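Local coordinates for protein MdcA (PDB 5VIT) that is the alpha subunit of malonate decarboxylase, probably acting as the acyl-carrier-protein transferase that loads malonate onto the enzyme's carrier subunit, at residues N191-D196 against V213-Q218. Residues are numbered along the deposited sequence; the frame is centred on the assembly and turned at random.
Sequences NRIVDD and VVEADQ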
loop_
_atom_site.group_PDB
_atom_site.type_symbol
_atom_site.label_atom_id
_atom_site.label_comp_id
_atom_site.label_asym_id
_atom_site.label_seq_id
_atom_site.Cartn_x
_atom_site.Cartn_y
_atom_site.Cartn_z
ATOM N N ASN A 191 -22.256 45.813 12.785
ATOM C CA ASN A 191 -23.520 45.721 12.098
ATOM C C ASN A 191 -24.555 46.649 12.742
ATOM O O ASN A 191 -25.433 47.180 12.060
ATOM C CB ASN A 191 -23.988 44.266 12.080
ATOM C CG ASN A 191 -23.157 43.409 11.145
ATOM O OD1 ASN A 191 -22.301 43.918 10.417
ATOM N ND2 ASN A 191 -23.418 42.105 11.140
ATOM N N ARG A 192 -24.434 46.844 14.051
ATOM C CA ARG A 192 -25.288 47.775 14.783
ATOM C C ARG A 192 -24.664 48.207 16.109
ATOM O O ARG A 192 -23.974 47.432 16.790
ATOM C CB ARG A 192 -26.677 47.170 15.042
ATOM C CG ARG A 192 -26.661 45.991 15.969
ATOM C CD ARG A 192 -27.976 45.227 15.978
ATOM N NE ARG A 192 -27.806 43.931 16.640
ATOM C CZ ARG A 192 -28.045 43.711 17.929
ATOM N NH1 ARG A 192 -28.490 44.701 18.703
ATOM N NH2 ARG A 192 -27.850 42.497 18.446
ATOM N N ILE A 193 -24.925 49.462 16.458
ATOM C CA ILE A 193 -24.455 50.048 17.696
ATOM C C ILE A 193 -25.639 50.120 18.651
ATOM O O ILE A 193 -26.679 50.682 18.306
ATOM C CB ILE A 193 -23.835 51.446 17.454
ATOM C CG1 ILE A 193 -22.732 51.353 16.396
ATOM C CG2 ILE A 193 -23.294 52.028 18.749
ATOM C CD1 ILE A 193 -22.260 52.684 15.832
ATOM N N VAL A 194 -25.499 49.508 19.828
ATOM C CA VAL A 194 -26.566 49.497 20.829
ATOM C C VAL A 194 -26.392 50.665 21.793
ATOM O O VAL A 194 -25.264 51.021 22.150
ATOM C CB VAL A 194 -26.605 48.169 21.636
ATOM C CG1 VAL A 194 -27.039 47.029 20.747
ATOM C CG2 VAL A 194 -25.244 47.864 22.294
ATOM N N ASP A 195 -27.502 51.271 22.206
ATOM C CA ASP A 195 -27.434 52.407 23.123
ATOM C C ASP A 195 -27.250 51.919 24.551
ATOM O O ASP A 195 -26.496 52.499 25.332
ATOM C CB ASP A 195 -28.682 53.278 22.999
ATOM C CG ASP A 195 -28.692 54.094 21.716
ATOM O OD1 ASP A 195 -27.639 54.679 21.371
ATOM O OD2 ASP A 195 -29.748 54.148 21.052
ATOM N N ASP A 196 -27.926 50.828 24.881
ATOM C CA ASP A 196 -27.745 50.200 26.177
ATOM C C ASP A 196 -26.541 49.265 26.125
ATOM O O ASP A 196 -26.556 48.277 25.390
ATOM C CB ASP A 196 -29.002 49.429 26.568
ATOM C CG ASP A 196 -28.990 48.984 28.014
ATOM O OD1 ASP A 196 -27.920 49.047 28.666
ATOM O OD2 ASP A 196 -30.066 48.559 28.491
ATOM N N VAL A 213 -15.716 53.177 16.364
ATOM C CA VAL A 213 -16.675 52.245 15.776
ATOM C C VAL A 213 -17.523 52.956 14.715
ATOM O O VAL A 213 -17.738 54.176 14.784
ATOM C CB VAL A 213 -17.603 51.617 16.828
ATOM C CG1 VAL A 213 -16.818 50.724 17.750
ATOM C CG2 VAL A 213 -18.317 52.698 17.615
ATOM N N VAL A 214 -17.974 52.191 13.721
ATOM C CA VAL A 214 -18.831 52.694 12.653
ATOM C C VAL A 214 -19.930 51.684 12.389
ATOM O O VAL A 214 -19.650 50.495 12.206
ATOM C CB VAL A 214 -18.062 52.916 11.332
ATOM C CG1 VAL A 214 -18.913 53.706 10.353
ATOM C CG2 VAL A 214 -16.755 53.629 11.587
ATOM N N GLU A 215 -21.175 52.138 12.361
ATOM C CA GLU A 215 -22.248 51.273 11.891
ATOM C C GLU A 215 -22.064 51.071 10.385
ATOM O O GLU A 215 -21.990 52.033 9.617
ATOM C CB GLU A 215 -23.624 51.861 12.213
ATOM C CG GLU A 215 -24.757 50.830 12.123
ATOM C CD GLU A 215 -26.102 51.363 12.611
ATOM O OE1 GLU A 215 -26.410 51.213 13.822
ATOM O OE2 GLU A 215 -26.848 51.927 11.778
ATOM N N ALA A 216 -21.955 49.820 9.964
ATOM C CA ALA A 216 -21.687 49.543 8.560
ATOM C C ALA A 216 -22.934 49.787 7.709
ATOM O O ALA A 216 -24.062 49.718 8.208
ATOM C CB ALA A 216 -21.193 48.125 8.390
ATOM N N ASP A 217 -22.726 50.062 6.425
ATOM C CA ASP A 217 -23.843 50.285 5.512
ATOM C C ASP A 217 -24.659 49.006 5.317
ATOM O O ASP A 217 -25.821 49.066 4.944
ATOM C CB ASP A 217 -23.347 50.845 4.166
ATOM C CG ASP A 217 -22.397 49.906 3.434
ATOM O OD1 ASP A 217 -21.821 48.989 4.069
ATOM O OD2 ASP A 217 -22.228 50.095 2.205
ATOM N N GLN A 218 -24.058 47.855 5.598
ATOM C CA GLN A 218 -24.767 46.579 5.602
ATOM C C GLN A 218 -23.969 45.552 6.410
ATOM O O GLN A 218 -22.808 45.802 6.721
ATOM C CB GLN A 218 -24.992 46.086 4.175
ATOM C CG GLN A 218 -23.781 46.202 3.304
ATOM C CD GLN A 218 -23.999 45.545 1.972
ATOM O OE1 GLN A 218 -23.868 44.329 1.843
ATOM N NE2 GLN A 218 -24.358 46.342 0.972
#
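Ile-193 and Glu-215 account for about half of the surface buried in this contact, each laying its side chain against the strand of the other, and Asn-191 adds much of the rest. The apolar part is made first by the tip of Ile-193: CD1 lies 3.7 Å from Glu-215 N. It also meets Glu-215 CB and the carbonyl carbon of Val-214, while Val-213 CG2 approaches it to 4.3 Å. Val-33, from the adjoining strand 33-34, touches both Ile-193 and Val-213 and extends this small apolar patch. With CG anti to its own backbone N (chi1 -163°), Glu-215 packs that methylene 3.7 Å from Asn-191 O.

The polar part runs the other way. Glu-215 OE1 accepts a weak hydrogen bond from Ile-193 N, long at 3.5 Å but nearly straight at 165°. A carboxylate thus takes up a backbone N-H on the side of strand 192-194 facing away from its sheet partner, strand 156-158. Asn-191 OD1 is hydrogen-bonded to Phe-220 N, tying the corner to the chain just beyond Gln-218.

The axes of strands 192-194 and 213-215 run at 114° to each other, and no backbone hydrogen bonds join them. Here the chain leaves strand 185-190 of the parallel sheet, bends at Asn-191 and enters a small mixed sheet, which packs by side chains across the C-terminal end of neighbouring strand 212-215 in an alpha/beta domain.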